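Local structure of substrate binding periplasmic protein (Ralstonia solanacearum, 3LOP) at residues D54-I58 with P179-A183; D72-A76 with P307-V312; A209-R214 with L236-G241; V264-F268 with A286-V291. The protein binds leucine in a cleft between two lobes and probably delivers it, or a related small solute, to a membrane transporter. Residues are numbered along the deposited sequence.

Contact 1 of 4, residues D54-I58 with P179-A183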
loop_
_atom_site.group_PDB
_atom_site.type_symbol
_atom_site.label_atom_id
_atom_site.label_comp_id
_atom_site.label_asym_id
_atom_site.label_seq_id
_atom_site.Cartn_x
_atom_site.Cartn_y
_atom_site.Cartn_z
ATOM N N ASP A 54 9.841 -8.707 9.347
ATOM C CA ASP A 54 9.656 -10.021 8.745
ATOM C C ASP A 54 10.484 -10.156 7.469
ATOM O O ASP A 54 10.491 -11.213 6.844
ATOM C CB ASP A 54 8.173 -10.343 8.457
ATOM C CG ASP A 54 7.483 -9.312 7.580
ATOM O OD1 ASP A 54 8.154 -8.591 6.813
ATOM O OD2 ASP A 54 6.235 -9.253 7.648
ATOM N N GLU A 55 11.196 -9.088 7.102
ATOM C CA GLU A 55 12.047 -9.087 5.907
ATOM C C GLU A 55 11.241 -9.469 4.666
ATOM O O GLU A 55 11.801 -9.860 3.643
ATOM C CB GLU A 55 13.205 -10.080 6.095
ATOM C CG GLU A 55 14.076 -9.812 7.321
ATOM C CD GLU A 55 15.130 -10.887 7.549
ATOM O OE1 GLU A 55 15.981 -11.088 6.656
ATOM O OE2 GLU A 55 15.111 -11.529 8.622
ATOM N N GLN A 56 9.924 -9.313 4.769
ATOM C CA GLN A 56 8.963 -9.678 3.729
ATOM C C GLN A 56 9.029 -11.168 3.397
ATOM O O GLN A 56 8.583 -11.601 2.336
ATOM C CB GLN A 56 9.124 -8.857 2.441
ATOM C CG GLN A 56 7.800 -8.842 1.655
ATOM C CD GLN A 56 7.908 -8.341 0.229
ATOM O OE1 GLN A 56 8.836 -8.691 -0.504
ATOM N NE2 GLN A 56 6.935 -7.545 -0.183
ATOM N N LYS A 57 9.597 -11.950 4.309
ATOM C CA LYS A 57 9.667 -13.393 4.118
ATOM C C LYS A 57 8.310 -13.936 4.548
ATOM O O LYS A 57 7.876 -13.729 5.678
ATOM C CB LYS A 57 10.783 -13.992 4.972
ATOM C CG LYS A 57 12.170 -13.572 4.521
ATOM C CD LYS A 57 13.253 -14.165 5.404
ATOM C CE LYS A 57 14.633 -13.780 4.892
ATOM N NZ LYS A 57 15.717 -14.389 5.702
ATOM N N ILE A 58 7.634 -14.620 3.632
ATOM C CA ILE A 58 6.303 -15.151 3.897
ATOM C C ILE A 58 6.174 -15.946 5.196
ATOM O O ILE A 58 5.264 -15.698 5.994
ATOM C CB ILE A 58 5.829 -16.016 2.712
ATOM C CG1 ILE A 58 5.862 -15.179 1.431
ATOM C CG2 ILE A 58 4.413 -16.524 2.961
ATOM C CD1 ILE A 58 5.667 -15.982 0.168
ATOM N N PRO A 179 12.526 -11.653 -9.505
ATOM C CA PRO A 179 12.296 -12.383 -8.248
ATOM C C PRO A 179 11.837 -11.524 -7.072
ATOM O O PRO A 179 12.366 -10.438 -6.850
ATOM C CB PRO A 179 13.654 -13.032 -7.968
ATOM C CG PRO A 179 14.331 -13.055 -9.315
ATOM C CD PRO A 179 13.939 -11.741 -9.903
ATOM N N ARG A 180 10.863 -12.020 -6.311
ATOM C CA ARG A 180 10.366 -11.275 -5.159
ATOM C C ARG A 180 11.485 -11.096 -4.135
ATOM O O ARG A 180 12.400 -11.917 -4.043
ATOM C CB ARG A 180 9.179 -11.999 -4.503
ATOM C CG ARG A 180 9.566 -13.095 -3.507
ATOM C CD ARG A 180 8.345 -13.861 -3.013
ATOM N NE ARG A 180 7.335 -12.989 -2.415
ATOM C CZ ARG A 180 7.380 -12.517 -1.172
ATOM N NH1 ARG A 180 8.388 -12.828 -0.367
ATOM N NH2 ARG A 180 6.411 -11.727 -0.735
ATOM N N ASN A 181 11.396 -10.016 -3.372
ATOM C CA ASN A 181 12.370 -9.694 -2.337
ATOM C C ASN A 181 13.754 -9.380 -2.891
ATOM O O ASN A 181 14.759 -9.489 -2.188
ATOM C CB ASN A 181 12.456 -10.829 -1.315
ATOM C CG ASN A 181 12.109 -10.369 0.088
ATOM O OD1 ASN A 181 11.733 -9.213 0.300
ATOM N ND2 ASN A 181 12.233 -11.270 1.056
ATOM N N THR A 182 13.800 -8.994 -4.161
ATOM C CA THR A 182 15.056 -8.625 -4.801
ATOM C C THR A 182 14.772 -7.461 -5.733
ATOM O O THR A 182 13.621 -7.061 -5.911
ATOM C CB THR A 182 15.640 -9.758 -5.675
ATOM O OG1 THR A 182 14.921 -9.821 -6.913
ATOM C CG2 THR A 182 15.544 -11.096 -4.968
ATOM N N ALA A 183 15.834 -6.927 -6.321
ATOM C CA ALA A 183 15.727 -5.838 -7.277
ATOM C C ALA A 183 16.496 -6.285 -8.519
ATOM O O ALA A 183 17.041 -5.465 -9.255
ATOM C CB ALA A 183 16.333 -4.564 -6.704
#

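Contact 2 of 4, residues D72-A76 with P307-V312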
loop_
_atom_site.group_PDB
_atom_site.type_symbol
_atom_site.label_atom_id
_atom_site.label_comp_id
_atom_site.label_asym_id
_atom_site.label_seq_id
_atom_site.Cartn_x
_atom_site.Cartn_y
_atom_site.Cartn_z
ATOM N N ASP A 72 1.750 -10.305 22.944
ATOM C CA ASP A 72 1.439 -8.888 23.098
ATOM C C ASP A 72 -0.018 -8.496 23.343
ATOM O O ASP A 72 -0.327 -7.309 23.439
ATOM C CB ASP A 72 1.983 -8.122 21.891
ATOM C CG ASP A 72 3.495 -8.209 21.790
ATOM O OD1 ASP A 72 4.173 -7.839 22.770
ATOM O OD2 ASP A 72 4.004 -8.649 20.738
ATOM N N ASN A 73 -0.904 -9.482 23.453
ATOM C CA ASN A 73 -2.326 -9.220 23.697
ATOM C C ASN A 73 -2.877 -8.089 22.824
ATOM O O ASN A 73 -3.515 -7.163 23.325
ATOM C CB ASN A 73 -2.550 -8.852 25.167
ATOM C CG ASN A 73 -1.976 -9.879 26.121
ATOM O OD1 ASN A 73 -2.381 -11.041 26.119
ATOM N ND2 ASN A 73 -1.026 -9.452 26.943
ATOM N N PRO A 74 -2.646 -8.149 21.506
ATOM C CA PRO A 74 -3.145 -7.092 20.623
ATOM C C PRO A 74 -4.629 -7.214 20.293
ATOM O O PRO A 74 -5.198 -8.304 20.340
ATOM C CB PRO A 74 -2.287 -7.262 19.381
ATOM C CG PRO A 74 -2.168 -8.746 19.299
ATOM C CD PRO A 74 -1.866 -9.138 20.739
ATOM N N VAL A 75 -5.251 -6.088 19.956
ATOM C CA VAL A 75 -6.657 -6.091 19.581
ATOM C C VAL A 75 -6.772 -6.102 18.061
ATOM O O VAL A 75 -7.842 -6.349 17.513
ATOM C CB VAL A 75 -7.409 -4.859 20.138
ATOM C CG1 VAL A 75 -7.393 -4.897 21.657
ATOM C CG2 VAL A 75 -6.778 -3.570 19.618
ATOM N N ALA A 76 -5.659 -5.843 17.381
ATOM C CA ALA A 76 -5.652 -5.828 15.925
ATOM C C ALA A 76 -4.238 -5.794 15.359
ATOM O O ALA A 76 -3.274 -5.503 16.074
ATOM C CB ALA A 76 -6.443 -4.624 15.409
ATOM N N PRO A 307 -11.358 -2.545 25.677
ATOM C CA PRO A 307 -11.884 -3.288 24.529
ATOM C C PRO A 307 -11.189 -4.610 24.247
ATOM O O PRO A 307 -9.971 -4.726 24.373
ATOM C CB PRO A 307 -11.711 -2.298 23.383
ATOM C CG PRO A 307 -10.428 -1.631 23.741
ATOM C CD PRO A 307 -10.618 -1.354 25.223
ATOM N N THR A 308 -11.981 -5.605 23.862
ATOM C CA THR A 308 -11.453 -6.921 23.538
ATOM C C THR A 308 -11.265 -7.016 22.034
ATOM O O THR A 308 -11.737 -6.164 21.281
ATOM C CB THR A 308 -12.418 -8.044 23.950
ATOM O OG1 THR A 308 -13.619 -7.944 23.175
ATOM C CG2 THR A 308 -12.756 -7.943 25.427
ATOM N N ARG A 309 -10.582 -8.070 21.607
ATOM C CA ARG A 309 -10.325 -8.311 20.198
ATOM C C ARG A 309 -11.662 -8.427 19.461
ATOM O O ARG A 309 -11.819 -7.927 18.348
ATOM C CB ARG A 309 -9.516 -9.602 20.060
ATOM C CG ARG A 309 -8.650 -9.686 18.826
ATOM C CD ARG A 309 -7.673 -10.845 18.948
ATOM N NE ARG A 309 -6.790 -10.690 20.103
ATOM C CZ ARG A 309 -5.793 -11.516 20.402
ATOM N NH1 ARG A 309 -5.544 -12.567 19.634
ATOM N NH2 ARG A 309 -5.041 -11.290 21.471
ATOM N N GLU A 310 -12.625 -9.085 20.100
ATOM C CA GLU A 310 -13.956 -9.271 19.529
ATOM C C GLU A 310 -14.710 -7.951 19.381
ATOM O O GLU A 310 -15.350 -7.707 18.360
ATOM C CB GLU A 310 -14.763 -10.237 20.405
ATOM C CG GLU A 310 -16.248 -10.335 20.072
ATOM C CD GLU A 310 -16.516 -10.669 18.616
ATOM O OE1 GLU A 310 -15.832 -11.561 18.070
ATOM O OE2 GLU A 310 -17.422 -10.045 18.023
ATOM N N GLN A 311 -14.633 -7.097 20.397
ATOM C CA GLN A 311 -15.320 -5.814 20.347
ATOM C C GLN A 311 -14.738 -4.906 19.270
ATOM O O GLN A 311 -15.467 -4.177 18.601
ATOM C CB GLN A 311 -15.251 -5.119 21.707
ATOM C CG GLN A 311 -16.064 -5.812 22.786
ATOM C CD GLN A 311 -15.909 -5.149 24.137
ATOM O OE1 GLN A 311 -14.800 -5.035 24.660
ATOM N NE2 GLN A 311 -17.022 -4.709 24.713
ATOM N N VAL A 312 -13.424 -4.952 19.099
ATOM C CA VAL A 312 -12.783 -4.128 18.087
ATOM C C VAL A 312 -13.184 -4.624 16.696
ATOM O O VAL A 312 -13.452 -3.830 15.798
ATOM C CB VAL A 312 -11.243 -4.150 18.255
ATOM C CG1 VAL A 312 -10.571 -3.450 17.086
ATOM C CG2 VAL A 312 -10.867 -3.463 19.562
#

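Contact 3 of 4, residues A209-R214 with L236-G241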
loop_
_atom_site.group_PDB
_atom_site.type_symbol
_atom_site.label_atom_id
_atom_site.label_comp_id
_atom_site.label_asym_id
_atom_site.label_seq_id
_atom_site.Cartn_x
_atom_site.Cartn_y
_atom_site.Cartn_z
ATOM N N ALA A 209 11.133 -1.578 -8.974
ATOM C CA ALA A 209 10.526 -0.592 -9.860
ATOM C C ALA A 209 11.526 0.530 -10.142
ATOM O O ALA A 209 11.710 0.933 -11.291
ATOM C CB ALA A 209 9.260 -0.015 -9.224
ATOM N N ALA A 210 12.169 1.024 -9.088
ATOM C CA ALA A 210 13.145 2.102 -9.219
ATOM C C ALA A 210 14.333 1.690 -10.081
ATOM O O ALA A 210 14.760 2.439 -10.962
ATOM C CB ALA A 210 13.625 2.537 -7.841
ATOM N N GLN A 211 14.868 0.497 -9.832
ATOM C CA GLN A 211 16.000 0.014 -10.608
ATOM C C GLN A 211 15.608 -0.191 -12.065
ATOM O O GLN A 211 16.375 0.137 -12.972
ATOM C CB GLN A 211 16.539 -1.286 -10.013
ATOM C CG GLN A 211 17.272 -1.075 -8.700
ATOM C CD GLN A 211 18.536 -0.252 -8.872
ATOM O OE1 GLN A 211 19.110 0.233 -7.898
ATOM N NE2 GLN A 211 18.982 -0.100 -10.117
ATOM N N PHE A 212 14.412 -0.721 -12.297
ATOM C CA PHE A 212 13.965 -0.928 -13.666
ATOM C C PHE A 212 13.849 0.413 -14.390
ATOM O O PHE A 212 14.356 0.578 -15.499
ATOM C CB PHE A 212 12.603 -1.629 -13.708
ATOM C CG PHE A 212 12.070 -1.799 -15.100
ATOM C CD1 PHE A 212 12.400 -2.920 -15.855
ATOM C CD2 PHE A 212 11.301 -0.797 -15.687
ATOM C CE1 PHE A 212 11.978 -3.034 -17.181
ATOM C CE2 PHE A 212 10.876 -0.901 -17.009
ATOM C CZ PHE A 212 11.216 -2.023 -17.758
ATOM N N VAL A 213 13.179 1.373 -13.762
ATOM C CA VAL A 213 13.000 2.685 -14.374
ATOM C C VAL A 213 14.325 3.378 -14.685
ATOM O O VAL A 213 14.517 3.878 -15.794
ATOM C CB VAL A 213 12.131 3.602 -13.482
ATOM C CG1 VAL A 213 12.078 5.007 -14.060
ATOM C CG2 VAL A 213 10.723 3.034 -13.388
ATOM N N ARG A 214 15.243 3.400 -13.722
ATOM C CA ARG A 214 16.533 4.046 -13.947
ATOM C C ARG A 214 17.284 3.417 -15.114
ATOM O O ARG A 214 17.761 4.118 -16.007
ATOM C CB ARG A 214 17.407 3.975 -12.687
ATOM C CG ARG A 214 18.801 4.577 -12.882
ATOM C CD ARG A 214 19.683 4.432 -11.643
ATOM N NE ARG A 214 19.376 5.402 -10.594
ATOM C CZ ARG A 214 19.613 6.708 -10.678
ATOM N NH1 ARG A 214 20.163 7.222 -11.771
ATOM N NH2 ARG A 214 19.312 7.504 -9.661
ATOM N N LEU A 236 10.376 6.501 -5.695
ATOM C CA LEU A 236 10.758 6.199 -7.067
ATOM C C LEU A 236 11.659 7.268 -7.681
ATOM O O LEU A 236 12.717 6.956 -8.227
ATOM C CB LEU A 236 9.505 6.017 -7.932
ATOM C CG LEU A 236 9.710 5.634 -9.401
ATOM C CD1 LEU A 236 10.423 4.297 -9.494
ATOM C CD2 LEU A 236 8.364 5.553 -10.104
ATOM N N GLN A 237 11.252 8.528 -7.588
ATOM C CA GLN A 237 12.058 9.593 -8.170
ATOM C C GLN A 237 13.382 9.784 -7.436
ATOM O O GLN A 237 14.381 10.168 -8.038
ATOM C CB GLN A 237 11.265 10.907 -8.220
ATOM C CG GLN A 237 10.930 11.528 -6.884
ATOM C CD GLN A 237 10.047 12.755 -7.040
ATOM O OE1 GLN A 237 8.827 12.645 -7.166
ATOM N NE2 GLN A 237 10.664 13.928 -7.055
ATOM N N LYS A 238 13.397 9.497 -6.139
ATOM C CA LYS A 238 14.619 9.633 -5.352
ATOM C C LYS A 238 15.667 8.603 -5.767
ATOM O O LYS A 238 16.827 8.942 -6.014
ATOM C CB LYS A 238 14.307 9.468 -3.861
ATOM C CG LYS A 238 15.535 9.251 -2.979
ATOM C CD LYS A 238 16.495 10.431 -3.030
ATOM C CE LYS A 238 15.863 11.688 -2.458
ATOM N NZ LYS A 238 16.808 12.837 -2.466
ATOM N N VAL A 239 15.249 7.347 -5.855
ATOM C CA VAL A 239 16.151 6.262 -6.215
ATOM C C VAL A 239 16.470 6.167 -7.706
ATOM O O VAL A 239 17.624 5.982 -8.085
ATOM C CB VAL A 239 15.583 4.909 -5.733
ATOM C CG1 VAL A 239 16.532 3.777 -6.097
ATOM C CG2 VAL A 239 15.362 4.955 -4.227
ATOM N N ALA A 240 15.454 6.297 -8.553
ATOM C CA ALA A 240 15.659 6.200 -9.995
ATOM C C ALA A 240 16.125 7.503 -10.636
ATOM O O ALA A 240 16.716 7.492 -11.717
ATOM C CB ALA A 240 14.381 5.722 -10.673
ATOM N N GLY A 241 15.856 8.620 -9.971
ATOM C CA GLY A 241 16.248 9.910 -10.508
ATOM C C GLY A 241 15.110 10.548 -11.278
ATOM O O GLY A 241 14.438 9.885 -12.072
#

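Contact 4 of 4, residues V264-F268 with A286-V291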
loop_
_atom_site.group_PDB
_atom_site.type_symbol
_atom_site.label_atom_id
_atom_site.label_comp_id
_atom_site.label_asym_id
_atom_site.label_seq_id
_atom_site.Cartn_x
_atom_site.Cartn_y
_atom_site.Cartn_z
ATOM N N VAL A 264 -5.849 15.526 5.998
ATOM C CA VAL A 264 -5.059 14.412 6.509
ATOM C C VAL A 264 -3.576 14.769 6.488
ATOM O O VAL A 264 -2.845 14.480 7.436
ATOM C CB VAL A 264 -5.291 13.126 5.680
ATOM C CG1 VAL A 264 -4.394 12.005 6.192
ATOM C CG2 VAL A 264 -6.747 12.705 5.775
ATOM N N ILE A 265 -3.138 15.411 5.408
ATOM C CA ILE A 265 -1.742 15.806 5.280
ATOM C C ILE A 265 -1.424 16.859 6.335
ATOM O O ILE A 265 -0.345 16.845 6.935
ATOM C CB ILE A 265 -1.445 16.352 3.863
ATOM C CG1 ILE A 265 -1.783 15.278 2.820
ATOM C CG2 ILE A 265 0.019 16.759 3.750
ATOM C CD1 ILE A 265 -1.115 13.915 3.058
ATOM N N ARG A 266 -2.366 17.766 6.575
ATOM C CA ARG A 266 -2.145 18.779 7.594
ATOM C C ARG A 266 -2.026 18.126 8.966
ATOM O O ARG A 266 -1.162 18.503 9.755
ATOM C CB ARG A 266 -3.261 19.833 7.585
ATOM C CG ARG A 266 -3.047 20.879 6.498
ATOM C CD ARG A 266 -3.929 22.108 6.646
ATOM N NE ARG A 266 -5.307 21.883 6.225
ATOM C CZ ARG A 266 -6.321 21.667 7.057
ATOM N NH1 ARG A 266 -6.114 21.642 8.366
ATOM N NH2 ARG A 266 -7.544 21.493 6.576
ATOM N N GLU A 267 -2.872 17.138 9.252
ATOM C CA GLU A 267 -2.789 16.474 10.550
ATOM C C GLU A 267 -1.469 15.715 10.684
ATOM O O GLU A 267 -0.864 15.684 11.758
ATOM C CB GLU A 267 -3.966 15.511 10.770
ATOM C CG GLU A 267 -4.025 15.025 12.225
ATOM C CD GLU A 267 -5.078 13.969 12.500
ATOM O OE1 GLU A 267 -5.806 13.572 11.567
ATOM O OE2 GLU A 267 -5.172 13.535 13.669
ATOM N N PHE A 268 -1.019 15.108 9.589
ATOM C CA PHE A 268 0.237 14.370 9.595
ATOM C C PHE A 268 1.382 15.317 9.952
ATOM O O PHE A 268 2.207 15.006 10.806
ATOM C CB PHE A 268 0.479 13.735 8.216
ATOM C CG PHE A 268 1.695 12.846 8.151
ATOM C CD1 PHE A 268 2.979 13.387 8.119
ATOM C CD2 PHE A 268 1.552 11.461 8.102
ATOM C CE1 PHE A 268 4.104 12.560 8.037
ATOM C CE2 PHE A 268 2.667 10.628 8.021
ATOM C CZ PHE A 268 3.945 11.179 7.988
ATOM N N ALA A 286 3.842 6.470 4.249
ATOM C CA ALA A 286 3.744 6.892 5.643
ATOM C C ALA A 286 2.312 7.357 5.900
ATOM O O ALA A 286 1.748 7.126 6.973
ATOM C CB ALA A 286 4.732 8.020 5.929
ATOM N N VAL A 287 1.720 8.018 4.909
ATOM C CA VAL A 287 0.343 8.475 5.040
ATOM C C VAL A 287 -0.580 7.261 5.127
ATOM O O VAL A 287 -1.553 7.272 5.879
ATOM C CB VAL A 287 -0.059 9.377 3.851
ATOM C CG1 VAL A 287 -1.573 9.600 3.828
ATOM C CG2 VAL A 287 0.656 10.717 3.975
ATOM N N GLU A 288 -0.263 6.212 4.369
ATOM C CA GLU A 288 -1.061 4.991 4.387
ATOM C C GLU A 288 -1.060 4.396 5.799
ATOM O O GLU A 288 -2.090 3.948 6.294
ATOM C CB GLU A 288 -0.498 3.972 3.387
ATOM C CG GLU A 288 -1.393 2.761 3.167
ATOM C CD GLU A 288 -0.838 1.793 2.132
ATOM O OE1 GLU A 288 -0.029 2.223 1.281
ATOM O OE2 GLU A 288 -1.222 0.605 2.162
ATOM N N GLY A 289 0.101 4.405 6.449
ATOM C CA GLY A 289 0.192 3.871 7.798
ATOM C C GLY A 289 -0.562 4.735 8.796
ATOM O O GLY A 289 -1.211 4.225 9.715
ATOM N N PHE A 290 -0.453 6.047 8.619
ATOM C CA PHE A 290 -1.120 7.036 9.465
ATOM C C PHE A 290 -2.638 6.826 9.369
ATOM O O PHE A 290 -3.341 6.757 10.385
ATOM C CB PHE A 290 -0.738 8.435 8.958
ATOM C CG PHE A 290 -1.115 9.570 9.878
ATOM C CD1 PHE A 290 -0.288 9.934 10.937
ATOM C CD2 PHE A 290 -2.265 10.312 9.643
ATOM C CE1 PHE A 290 -0.602 11.033 11.747
ATOM C CE2 PHE A 290 -2.590 11.411 10.447
ATOM C CZ PHE A 290 -1.756 11.770 11.499
ATOM N N VAL A 291 -3.129 6.712 8.139
ATOM C CA VAL A 291 -4.554 6.512 7.883
ATOM C C VAL A 291 -5.068 5.193 8.454
ATOM O O VAL A 291 -6.133 5.149 9.070
ATOM C CB VAL A 291 -4.846 6.577 6.360
ATOM C CG1 VAL A 291 -6.253 6.083 6.062
ATOM C CG2 VAL A 291 -4.698 8.015 5.870
#

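Contact 1 of 4, residues D54-I58 with P179-A183
Two tight turns, one from each lobe of a two-lobed periplasmic binding protein, meet across the mouth of the cleft. Residues 54-57 form a type I' turn after strand 47-53 of one lobe, and residues 179-182 a type II turn after strand 174-178 of the other. Three residues, Arg180, Asn181 and Gln56, supply most of the buried surface. Asn181 sits at the third position of the type II turn, where phi must be positive (66°), a conformation that asparagine tolerates better than most residues. Its amide reaches across, ND2 donating to Glu55 O at 3.0 Å. Arg180 is long enough to serve two partners: its NE forms a salt bridge with Asp151, while NH1 crosses the gap to the Gln56 backbone. The guanidinium lies between Ile58 on one face and the Gln56 side chain on the other, so its flat, delocalised group is packed as well as bonded. Gln56 itself has positive phi, as a type I' turn demands, and this presents its carbonyl and side chain to the opposite lobe. Contacts between lobes such as these are consistent with the closed, ligand-bound form of the fold, and here leucine occupies the cleft. The straightest of the bridging bonds is Arg180 NH1 to Gln56 O, 3.0 Å long with an N-H...O angle of 174°.

Contact 2 of 4, residues D72-A76 with P307-V312
This is a packing contact at the N-terminal end of the central strand 74-78 of a Rossmann-like lobe, where it meets the N-terminus of helix 309-317. Asn73 makes the preceding bend with positive phi (45°), which asparagine accommodates well as the chain leaves helix 58-71. The chain turns a corner at Val75, and there the backbones come very close, the CA atoms of Val75 and Arg309 being 4.3 Å apart. Val75 loses the largest area: its CB lies 3.8 Å from Val312 CG2, and its CG1 is 3.7 Å from Pro307 O. Branched aliphatic side chains suit this spot because they fill it without needing polar partners. Arg309 extends along the strand, its CG 3.7 Å from Val75 O and its guanidinium beside Pro74, with Pro74 CD 3.9 Å from Arg309 NH2. The guanidinium finds a firm partner beyond the two segments, NH1 donating to Ala98 O. The helix start is held by a capping box: Gln311 N donates to Thr308 OG1 (3.1 Å), and Thr308 N donates to Gln311 OE1 (3.0 Å). A small hydroxyl at the N-cap thus satisfies an otherwise idle backbone NH. Around the contact, strand 6-12 pairs with strand 74-78 through Val75 and Ser7, while Ile300 of helix 284-303 touches both Val75 and Pro307, joining the sheet to the C-terminal helices.

Contact 3 of 4, residues A209-R214 with L236-G241
Small side chains let helices 206-218 and 233-240 draw together to 8.5 Å between the local axes, crossing at -56°. Ala210 and Ala240 allow it: Ala240 CB lies 3.3 Å from Ala210 O, and Ala210 CB meets Val239 CG1 at 3.6 Å, Leu236 CD1 at 4.0 Å and Ala240 CB at 4.3 Å, a space too tight for anything bulky. Leu236 adopts the tp rotamer, which carries CD1 inward to 3.5 Å from Ala210 CA and 4.1 Å from Val213 CG2. Arg214 runs extended through chi1 and chi2 and then bends at chi3 (m), so that its guanidinium reaches the end of the other helix: NH2 donates to Val239 O at 2.8 Å, and NE adds a weak bond to the same oxygen at 3.1 Å. Gly241 follows with phi of 95°, where a CB would be jammed. Helix 206-218 is the crossover of a beta-alpha-beta unit linking the parallel strands 199-203 and 224-227, and its packing against the next helix is characteristic of a Rossmann-like lobe.

Contact 4 of 4, residues V264-F268 with A286-V291
Phe290 turns one face of its ring to Phe268 CA and CD2, packing helix 284-303 against helix 263-275 in an alpha/beta lobe of the periplasmic binding protein fold. The helices cross almost at right angles (91°), with local axes 10.9 Å apart, a separation wide enough for aromatic rings between them. Phe290 and Phe268 bury the most surface. Their centroids are 5.2 Å apart with planes inclined at 52°, and Phe268 CD2 approaches Phe290 CD1 to 3.7 Å. Phe268 in turn reaches toward the start of the other segment, its CZ 3.9 Å from Ala286 CB; alanine leaves room for the ring there. The aliphatic residues fill the rest: Ile265 CD1 lies 3.8 Å from Val287 CG2, and Val264 CG1 lies 4.0 Å from Val291 CG2. Apolar residues suit a buried crossing held together by van der Waals packing and a CH-pi contact. Glu267 borders it with its carboxylate beside the Phe290 ring, its charge being met by Lys294 in a salt bridge and by Trp35 NE1 in a hydrogen bond. Tyr32 of helix 19-38 adds an edge-to-face contact with Phe290, so a third helix joins the cluster. Between the two phenylalanines there is a CH-pi contact: Phe268 CA stands 4.2 Å from the centroid of the Phe290 ring, 27° off the ring normal.

Contacts 1 and 3 lie near the leucine pocket, whereas contact 2 is far out in its lobe. Contact 1 spans the two lobes, and the Gln56 side chain is about 5 Å from the bound leucine; in contact 3, within one lobe, the Ala209 side chain is about 9 Å from the bound leucine. These two touch directly, Ala183 CB lying 4.1 Å from Gln211 CG. Contacts 2 and 4 belong to the other lobe, with centres 23 Å apart, and helix 284-303 ties them: it carries the pocket residue Arg285, with 286-291 directly after it, and farther on sends Ile300 against Val75. Contacts 2 and 3 are farthest apart, about 40 Å between centres, on opposite sides of the chain's centre.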